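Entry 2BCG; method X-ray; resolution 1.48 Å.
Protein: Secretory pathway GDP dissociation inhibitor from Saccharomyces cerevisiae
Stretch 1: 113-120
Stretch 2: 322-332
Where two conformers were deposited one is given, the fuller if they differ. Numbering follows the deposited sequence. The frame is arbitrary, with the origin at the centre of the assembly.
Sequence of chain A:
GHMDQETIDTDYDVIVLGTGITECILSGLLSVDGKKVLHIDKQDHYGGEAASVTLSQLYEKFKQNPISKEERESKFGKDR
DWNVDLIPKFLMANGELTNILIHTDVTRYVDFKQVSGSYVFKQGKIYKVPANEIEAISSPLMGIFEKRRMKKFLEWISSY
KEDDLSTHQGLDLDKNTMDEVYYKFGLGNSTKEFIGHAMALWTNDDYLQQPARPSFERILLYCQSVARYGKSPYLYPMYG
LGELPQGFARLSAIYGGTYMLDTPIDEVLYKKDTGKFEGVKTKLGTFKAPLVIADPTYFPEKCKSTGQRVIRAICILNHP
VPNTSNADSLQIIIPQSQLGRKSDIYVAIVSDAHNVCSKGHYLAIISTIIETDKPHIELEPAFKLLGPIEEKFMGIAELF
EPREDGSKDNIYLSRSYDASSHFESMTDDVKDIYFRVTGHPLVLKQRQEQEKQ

Stretch 1 113-120: KQVSGSYV
Stretch 2, residues 322-332: PNTSNADSLQI

The two stretches lie far apart in sequence and meet as neighbouring parallel strands, burying 547 Å² counted over both sides. Strand 330-332 runs beside strand 118-120, and both continue beyond the stretches. The N-to-C directions of the two strands differ by 21°. Ser118 pairs with Gln331, CA to CA 4.6 Å, and Tyr119 with Ile332, CA to CA 4.7 Å. Before these bridges, Gly117 CA lies 5.0 Å from Leu330 CA, and Val115 CA lies 5.3 Å from Ser329 CA.

Backbone hydrogen bonds set this register. Gln331 serves both ways: its N donates to Gly117 O at 3.1 Å, and its O accepts from Tyr119 N at 2.8 Å. Both bonds are close to straight, with angles of 161° and 158° at the hydrogen. CA-H...O contacts support them, Leu330 CA to Gly117 O at 3.3 Å and Ile332 CA to Tyr119 O at 3.4 Å. Ser118 and Tyr119 have beta phi/psi values of -121/131 and -117/144; Gln331 and Ile332 have -106/139 and -111/137. Gly117 is fully extended at 179/169. Ser116, at -65/-29, turns the chain just before it.

One side-chain hydrogen bond lies beside the backbone ladder, on the face that carries Ser118 (chi1 t) and Gln331 (chi1 t, chi2 t, chi3 -99°). There Gln331 NE2 donates to Ser118 OG at 2.8 Å. The short serine holds its hydroxyl near the backbone, and the longer glutamine side chain extends its amide to it. Both residues are buried.

A second polar group lies ahead of the strands. Ser116 N donates to Ser329 OG at 3.1 Å and makes a weak bond to Ser329 O at 3.2 Å. Ser329 (chi1 p, phi/psi -167/148) points its CB toward the first stretch, and its OG donates to Asp328 OD2 at 2.9 Å. It therefore accepts from one stretch while donating within its own. Asp328 (chi1 p) has its CB sideways, but its carboxylate comes nearer, with OD2 3.0 Å from Ser116 OG. Ser116 is rotamer m. A water bridges the same corner, 2.9 Å from Ser116 OG and accepting from Asp328 N at 2.9 Å. At the loop, Tyr119 OH lies 3.3 Å from Thr324 O. A second water joins Tyr119 OH, at 3.2 Å, to Ser325 OG, at 2.7 Å. The loop is closed by Ala327 N donating to Thr324 O at 3.0 Å.

Apolar packing centres on Tyr119 (chi1 m, chi2 70°). It has 127 Å² covered by the other stretch, the largest share of any residue here. It lies on the sheet face shared with Ile332 (m, t), with Tyr119 CB 4.5 Å from Ile332 CG1. Tyr119 CD1 lies 3.7 Å from Leu330 CD1, and Thr324 CG2 sits over one face of the ring. Leu330 has phi/psi -169/165, chi1 p and chi2 137°, between wells. Val115 (chi1 t) is buried, its CG1 3.7 Å from Leu330 CA. Ala327 sets its CB 4.0 Å from Ser116 CB.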

# COMPACT_ATOMS: atom_id res chain seq x y z
N LYS A 113 -3.25 -0.54 -11.07
CA LYS A 113 -3.20 -0.34 -12.53
C LYS A 113 -1.83 -0.76 -13.05
O LYS A 113 -0.84 -0.70 -12.35
CB LYS A 113 -3.39 1.14 -12.95
CG LYS A 113 -4.70 1.76 -12.68
CD LYS A 113 -4.85 2.96 -13.58
CE LYS A 113 -6.32 3.32 -13.66
NZ LYS A 113 -6.49 4.78 -13.94
N GLN A 114 -1.78 -1.18 -14.31
CA GLN A 114 -0.49 -1.46 -14.95
C GLN A 114 0.33 -0.21 -15.15
O GLN A 114 -0.20 0.85 -15.50
CB GLN A 114 -0.71 -2.07 -16.33
CG GLN A 114 -1.36 -3.42 -16.29
CD GLN A 114 -1.44 -4.03 -17.68
OE1 GLN A 114 -2.51 -4.07 -18.30
NE2 GLN A 114 -0.31 -4.45 -18.19
N VAL A 115 1.63 -0.35 -15.00
CA VAL A 115 2.55 0.73 -15.41
C VAL A 115 2.76 0.59 -16.93
O VAL A 115 2.89 -0.53 -17.44
CB VAL A 115 3.88 0.57 -14.60
CG1 VAL A 115 4.99 1.48 -15.14
CG2 VAL A 115 3.62 0.81 -13.08
N SER A 116 2.77 1.71 -17.65
CA SER A 116 2.75 1.66 -19.14
C SER A 116 3.96 1.04 -19.81
O SER A 116 3.87 0.45 -20.91
CB SER A 116 2.53 3.06 -19.73
OG SER A 116 1.45 3.67 -19.07
N GLY A 117 5.11 1.15 -19.17
CA GLY A 117 6.31 0.59 -19.79
C GLY A 117 7.53 0.82 -18.95
O GLY A 117 7.47 1.57 -17.97
N SER A 118 8.63 0.15 -19.33
CA SER A 118 9.96 0.34 -18.72
C SER A 118 10.85 0.78 -19.88
O SER A 118 10.84 0.14 -20.94
CB SER A 118 10.47 -0.96 -18.09
OG SER A 118 11.80 -0.82 -17.60
N TYR A 119 11.61 1.86 -19.66
CA TYR A 119 12.50 2.46 -20.68
C TYR A 119 13.92 2.37 -20.21
O TYR A 119 14.18 2.51 -19.03
CB TYR A 119 12.17 3.95 -20.90
CG TYR A 119 10.88 4.16 -21.65
CD1 TYR A 119 9.66 3.88 -21.06
CD2 TYR A 119 10.89 4.65 -22.93
CE1 TYR A 119 8.47 4.07 -21.74
CE2 TYR A 119 9.72 4.83 -23.64
CZ TYR A 119 8.51 4.53 -23.03
OH TYR A 119 7.31 4.73 -23.70
N VAL A 120 14.84 2.15 -21.15
CA VAL A 120 16.25 2.10 -20.83
C VAL A 120 16.97 3.23 -21.54
O VAL A 120 16.67 3.53 -22.69
CB VAL A 120 16.88 0.69 -21.14
CG1 VAL A 120 16.95 0.39 -22.67
CG2 VAL A 120 18.23 0.52 -20.47
N PRO A 322 9.12 13.75 -21.64
CA PRO A 322 9.46 13.64 -23.09
C PRO A 322 9.86 12.21 -23.53
O PRO A 322 10.43 11.43 -22.75
CB PRO A 322 10.62 14.63 -23.27
CG PRO A 322 10.54 15.57 -22.05
CD PRO A 322 9.90 14.80 -20.93
N ASN A 323 9.54 11.88 -24.80
CA ASN A 323 9.94 10.63 -25.43
C ASN A 323 9.42 9.38 -24.73
O ASN A 323 10.11 8.36 -24.65
CB ASN A 323 11.47 10.60 -25.64
CG ASN A 323 11.94 11.69 -26.57
OD1 ASN A 323 12.79 12.57 -26.24
ND2 ASN A 323 11.36 11.69 -27.72
N THR A 324 8.18 9.47 -24.24
CA THR A 324 7.53 8.31 -23.64
C THR A 324 6.16 8.09 -24.22
O THR A 324 5.32 7.40 -23.62
CB THR A 324 7.40 8.47 -22.09
OG1 THR A 324 6.53 9.58 -21.78
CG2 THR A 324 8.79 8.63 -21.43
N SER A 325 5.91 8.69 -25.39
CA SER A 325 4.59 8.58 -25.99
C SER A 325 3.46 9.03 -25.04
O SER A 325 2.36 8.47 -25.04
CB SER A 325 4.38 7.14 -26.53
OG SER A 325 5.44 6.72 -27.42
N ASN A 326 3.76 10.03 -24.20
CA ASN A 326 2.77 10.60 -23.27
C ASN A 326 2.23 9.54 -22.29
O ASN A 326 1.07 9.56 -21.88
CB ASN A 326 1.65 11.36 -23.97
CG ASN A 326 2.12 12.69 -24.54
OD1 ASN A 326 3.28 13.10 -24.39
ND2 ASN A 326 1.21 13.36 -25.24
N ALA A 327 3.09 8.61 -21.93
CA ALA A 327 2.73 7.54 -20.99
C ALA A 327 2.19 8.11 -19.68
O ALA A 327 2.69 9.11 -19.18
CB ALA A 327 3.96 6.66 -20.71
N ASP A 328 1.21 7.44 -19.08
CA ASP A 328 0.70 7.88 -17.78
C ASP A 328 1.57 7.44 -16.63
O ASP A 328 1.44 8.00 -15.53
CB ASP A 328 -0.79 7.52 -17.53
CG ASP A 328 -1.05 6.04 -17.46
OD1 ASP A 328 -2.22 5.66 -17.76
OD2 ASP A 328 -0.18 5.24 -17.08
N SER A 329 2.49 6.52 -16.88
CA SER A 329 3.35 5.95 -15.85
C SER A 329 4.44 5.19 -16.55
O SER A 329 4.23 4.61 -17.64
CB SER A 329 2.57 5.01 -14.91
OG SER A 329 1.94 3.94 -15.64
N LEU A 330 5.61 5.17 -15.94
CA LEU A 330 6.71 4.40 -16.51
C LEU A 330 7.84 4.29 -15.53
O LEU A 330 7.92 5.06 -14.54
CB LEU A 330 7.23 4.99 -17.83
CG LEU A 330 7.83 6.40 -17.73
CD1 LEU A 330 9.15 6.54 -18.54
CD2 LEU A 330 6.85 7.53 -18.09
N GLN A 331 8.75 3.36 -15.81
CA GLN A 331 10.06 3.33 -15.22
C GLN A 331 11.10 3.78 -16.24
O GLN A 331 11.00 3.39 -17.41
CB GLN A 331 10.39 1.88 -14.81
CG GLN A 331 11.89 1.61 -14.62
CD GLN A 331 12.13 0.28 -13.99
OE1 GLN A 331 12.36 0.17 -12.78
NE2 GLN A 331 12.08 -0.77 -14.81
N ILE A 332 12.07 4.58 -15.81
CA ILE A 332 13.28 4.73 -16.61
C ILE A 332 14.44 4.07 -15.88
O ILE A 332 14.59 4.28 -14.66
CB ILE A 332 13.63 6.22 -16.88
CG1 ILE A 332 12.49 6.94 -17.60
CG2 ILE A 332 14.91 6.32 -17.72
CD1 ILE A 332 12.71 8.48 -17.72
O HOH W 1 -0.14 5.40 -20.70
O HOH W 2 7.87 5.89 -26.66